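Local atomic coordinates of proliferating cell nuclear antigen (Entamoeba histolytica, PDB entry 3P91), a protein that probably serves as a ring-shaped sliding clamp on DNA, raising the processivity of DNA polymerase delta during replication. Residues A[137-148]-A[222-233]. Numbering follows the deposited sequence.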
loop_
_atom_site.group_PDB
_atom_site.type_symbol
_atom_site.label_atom_id
_atom_site.label_comp_id
_atom_site.label_asym_id
_atom_site.label_seq_id
_atom_site.Cartn_x
_atom_site.Cartn_y
_atom_site.Cartn_z
ATOM N N SER A 137 35.447 -21.826 -6.418
ATOM C CA SER A 137 34.304 -22.185 -5.583
ATOM C C SER A 137 34.090 -23.690 -5.492
ATOM O O SER A 137 34.461 -24.433 -6.399
ATOM C CB SER A 137 33.040 -21.476 -6.074
ATOM O OG SER A 137 32.809 -21.728 -7.447
ATOM N N ASP A 138 33.499 -24.123 -4.381
ATOM C CA ASP A 138 33.207 -25.536 -4.124
ATOM C C ASP A 138 31.894 -25.965 -4.766
ATOM O O ASP A 138 31.725 -27.121 -5.141
ATOM C CB ASP A 138 33.147 -25.803 -2.620
ATOM C CG ASP A 138 34.507 -25.713 -1.949
ATOM O OD1 ASP A 138 34.560 -25.269 -0.778
ATOM O OD2 ASP A 138 35.518 -26.099 -2.581
ATOM N N ALA A 139 30.964 -25.023 -4.882
ATOM C CA ALA A 139 29.676 -25.290 -5.507
ATOM C C ALA A 139 29.087 -24.021 -6.095
ATOM O O ALA A 139 29.279 -22.929 -5.561
ATOM C CB ALA A 139 28.713 -25.901 -4.505
ATOM N N ILE A 140 28.370 -24.175 -7.203
ATOM C CA ILE A 140 27.714 -23.053 -7.859
ATOM C C ILE A 140 26.223 -23.318 -7.952
ATOM O O ILE A 140 25.783 -24.236 -8.637
ATOM C CB ILE A 140 28.276 -22.805 -9.268
ATOM C CG1 ILE A 140 29.752 -22.422 -9.188
ATOM C CG2 ILE A 140 27.499 -21.715 -9.953
ATOM C CD1 ILE A 140 30.431 -22.405 -10.521
ATOM N N ILE A 141 25.447 -22.496 -7.261
ATOM C CA ILE A 141 24.020 -22.714 -7.168
ATOM C C ILE A 141 23.234 -21.741 -8.016
ATOM O O ILE A 141 23.485 -20.544 -7.997
ATOM C CB ILE A 141 23.561 -22.567 -5.732
ATOM C CG1 ILE A 141 24.298 -23.577 -4.855
ATOM C CG2 ILE A 141 22.071 -22.759 -5.650
ATOM C CD1 ILE A 141 24.209 -23.281 -3.398
ATOM N N THR A 142 22.274 -22.270 -8.759
ATOM C CA THR A 142 21.399 -21.452 -9.577
ATOM C C THR A 142 19.963 -21.723 -9.169
ATOM O O THR A 142 19.568 -22.870 -8.981
ATOM C CB THR A 142 21.571 -21.750 -11.066
ATOM O OG1 THR A 142 22.906 -21.412 -11.470
ATOM C CG2 THR A 142 20.569 -20.955 -11.879
ATOM N N LEU A 143 19.187 -20.656 -9.040
ATOM C CA LEU A 143 17.896 -20.737 -8.411
ATOM C C LEU A 143 17.108 -19.510 -8.808
ATOM O O LEU A 143 17.695 -18.469 -9.068
ATOM C CB LEU A 143 18.107 -20.758 -6.905
ATOM C CG LEU A 143 17.013 -20.117 -6.064
ATOM C CD1 LEU A 143 15.709 -20.918 -6.129
ATOM C CD2 LEU A 143 17.492 -19.988 -4.639
ATOM N N SER A 144 15.789 -19.635 -8.877
ATOM C CA SER A 144 14.926 -18.481 -9.106
ATOM C C SER A 144 15.350 -17.342 -8.188
ATOM O O SER A 144 15.452 -17.518 -6.977
ATOM C CB SER A 144 13.462 -18.853 -8.853
ATOM O OG SER A 144 12.652 -17.706 -8.639
ATOM N N SER A 145 15.613 -16.177 -8.765
ATOM C CA SER A 145 16.052 -15.032 -7.983
ATOM C C SER A 145 14.926 -14.512 -7.101
ATOM O O SER A 145 15.171 -13.968 -6.024
ATOM C CB SER A 145 16.518 -13.917 -8.911
ATOM O OG SER A 145 15.478 -13.549 -9.799
ATOM N N ALA A 146 13.691 -14.676 -7.570
ATOM C CA ALA A 146 12.521 -14.229 -6.828
ATOM C C ALA A 146 12.241 -15.120 -5.616
ATOM O O ALA A 146 11.810 -14.635 -4.570
ATOM C CB ALA A 146 11.313 -14.169 -7.743
ATOM N N GLU A 147 12.481 -16.420 -5.758
ATOM C CA GLU A 147 12.341 -17.338 -4.630
ATOM C C GLU A 147 13.477 -17.112 -3.649
ATOM O O GLU A 147 13.294 -17.209 -2.439
ATOM C CB GLU A 147 12.327 -18.795 -5.094
ATOM N N PHE A 148 14.654 -16.798 -4.169
ATOM C CA PHE A 148 15.771 -16.489 -3.292
ATOM C C PHE A 148 15.535 -15.201 -2.506
ATOM O O PHE A 148 15.946 -15.076 -1.352
ATOM C CB PHE A 148 17.078 -16.390 -4.070
ATOM C CG PHE A 148 18.258 -16.106 -3.199
ATOM C CD1 PHE A 148 18.745 -17.076 -2.342
ATOM C CD2 PHE A 148 18.863 -14.866 -3.212
ATOM C CE1 PHE A 148 19.829 -16.815 -1.527
ATOM C CE2 PHE A 148 19.939 -14.601 -2.398
ATOM C CZ PHE A 148 20.427 -15.575 -1.558
ATOM N N ALA A 222 17.030 -9.057 -7.747
ATOM C CA ALA A 222 16.276 -10.069 -8.488
ATOM C C ALA A 222 15.699 -9.594 -9.825
ATOM O O ALA A 222 15.757 -10.317 -10.812
ATOM C CB ALA A 222 15.169 -10.658 -7.601
ATOM N N PRO A 223 15.133 -8.385 -9.863
ATOM C CA PRO A 223 14.557 -7.867 -11.110
ATOM C C PRO A 223 15.488 -7.944 -12.328
ATOM O O PRO A 223 15.007 -7.981 -13.458
ATOM C CB PRO A 223 14.266 -6.405 -10.767
ATOM C CG PRO A 223 13.986 -6.426 -9.312
ATOM C CD PRO A 223 14.933 -7.450 -8.742
ATOM N N LEU A 224 16.794 -7.990 -12.102
ATOM C CA LEU A 224 17.747 -7.993 -13.206
ATOM C C LEU A 224 17.769 -9.295 -13.980
ATOM O O LEU A 224 18.209 -9.331 -15.128
ATOM C CB LEU A 224 19.157 -7.689 -12.704
ATOM C CG LEU A 224 19.531 -6.225 -12.502
ATOM C CD1 LEU A 224 20.909 -6.152 -11.900
ATOM C CD2 LEU A 224 19.484 -5.467 -13.812
ATOM N N ALA A 225 17.303 -10.368 -13.357
ATOM C CA ALA A 225 17.509 -11.687 -13.926
ATOM C C ALA A 225 16.563 -12.685 -13.312
ATOM O O ALA A 225 16.303 -12.628 -12.117
ATOM C CB ALA A 225 18.932 -12.120 -13.689
ATOM N N ASP A 226 16.061 -13.607 -14.124
ATOM C CA ASP A 226 15.110 -14.613 -13.647
ATOM C C ASP A 226 15.680 -15.471 -12.522
ATOM O O ASP A 226 14.991 -15.772 -11.540
ATOM C CB ASP A 226 14.645 -15.508 -14.797
ATOM C CG ASP A 226 13.513 -14.889 -15.597
ATOM O OD1 ASP A 226 12.540 -14.408 -14.974
ATOM O OD2 ASP A 226 13.601 -14.881 -16.844
ATOM N N ASN A 227 16.942 -15.853 -12.677
ATOM C CA ASN A 227 17.647 -16.654 -11.690
ATOM C C ASN A 227 18.806 -15.898 -11.035
ATOM O O ASN A 227 19.327 -14.936 -11.593
ATOM C CB ASN A 227 18.164 -17.938 -12.339
ATOM C CG ASN A 227 17.044 -18.896 -12.717
ATOM O OD1 ASN A 227 16.119 -19.121 -11.942
ATOM N ND2 ASN A 227 17.129 -19.466 -13.908
ATOM N N VAL A 228 19.198 -16.335 -9.843
ATOM C CA VAL A 228 20.394 -15.810 -9.192
ATOM C C VAL A 228 21.441 -16.911 -9.110
ATOM O O VAL A 228 21.103 -18.066 -8.863
ATOM C CB VAL A 228 20.100 -15.282 -7.776
ATOM C CG1 VAL A 228 19.509 -16.372 -6.910
ATOM C CG2 VAL A 228 21.371 -14.716 -7.147
ATOM N N LYS A 229 22.704 -16.561 -9.328
ATOM C CA LYS A 229 23.771 -17.540 -9.204
ATOM C C LYS A 229 24.697 -17.250 -8.029
ATOM O O LYS A 229 25.351 -16.211 -7.974
ATOM C CB LYS A 229 24.576 -17.658 -10.495
ATOM C CG LYS A 229 25.359 -18.954 -10.576
ATOM C CD LYS A 229 26.193 -19.026 -11.823
ATOM C CE LYS A 229 27.396 -18.123 -11.711
ATOM N NZ LYS A 229 28.370 -18.386 -12.804
ATOM N N LEU A 230 24.746 -18.192 -7.092
ATOM C CA LEU A 230 25.605 -18.079 -5.934
ATOM C C LEU A 230 26.777 -19.032 -6.085
ATOM O O LEU A 230 26.600 -20.249 -6.142
ATOM C CB LEU A 230 24.838 -18.440 -4.671
ATOM C CG LEU A 230 23.519 -17.748 -4.328
ATOM C CD1 LEU A 230 22.469 -17.973 -5.401
ATOM C CD2 LEU A 230 23.016 -18.277 -2.994
ATOM N N SER A 231 27.977 -18.474 -6.146
ATOM C CA SER A 231 29.184 -19.275 -6.184
ATOM C C SER A 231 29.747 -19.372 -4.781
ATOM O O SER A 231 30.163 -18.375 -4.198
ATOM C CB SER A 231 30.194 -18.652 -7.127
ATOM O OG SER A 231 29.712 -18.700 -8.452
ATOM N N LEU A 232 29.772 -20.592 -4.257
ATOM C CA LEU A 232 29.984 -20.837 -2.836
ATOM C C LEU A 232 31.342 -21.473 -2.498
ATOM O O LEU A 232 31.725 -22.484 -3.080
ATOM C CB LEU A 232 28.846 -21.726 -2.325
ATOM C CG LEU A 232 28.639 -21.938 -0.826
ATOM C CD1 LEU A 232 28.615 -20.605 -0.109
ATOM C CD2 LEU A 232 27.344 -22.696 -0.596
ATOM N N SER A 233 32.055 -20.865 -1.551
ATOM C CA SER A 233 33.313 -21.400 -1.034
ATOM C C SER A 233 33.322 -21.307 0.494
ATOM O O SER A 233 32.737 -20.389 1.066
ATOM C CB SER A 233 34.498 -20.613 -1.582
ATOM O OG SER A 233 34.395 -20.424 -2.977
#
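Ile-141 and Leu-230 form a hydrogen-bonded antiparallel pair at the middle of strands 139-144 and 227-232: Ile-141 N donates to Leu-230 O at 2.8 Å, nearly straight at 174°, and Leu-230 N returns a bond to Ile-141 O. Near one end, Leu-232 O accepts from both Asp-138 N (2.7 Å) and Ala-139 N (3.2 Å), a classic beta bulge.

At the other end, Ser-145 opens helix 145-158. Its N donates to Asp-226 O, and its OG, turned between backbone N and carbonyl carbon (chi1 58°), donates to Ala-225 O at 2.6 Å. A short hydroxyl suits this buried position, beside Ala-222 CB. Ser-144 caps the helix, its OG accepting from Glu-147 N.

On the face bearing Ile-141, Val-228, Leu-230 and Leu-232, branched aliphatics suit close packing: Ile-141 CD1 meets Leu-232 CD2 (4.2 Å), Val-228 CG1 meets Phe-148 CB (3.7 Å), and Leu-230 CD2 approaches the ring obliquely at CE1. On the opposite face, partly exposed, the long chain of Lys-229 lies against Ile-140 CG2 (CD at 3.5 Å) and Thr-142 OG1, while its NZ makes a long, weak ion pair with Glu-241.

Main-chain bonds thus set the register, apolar groups pack one face, and Ser-145 joins the helix start to turn 225-226.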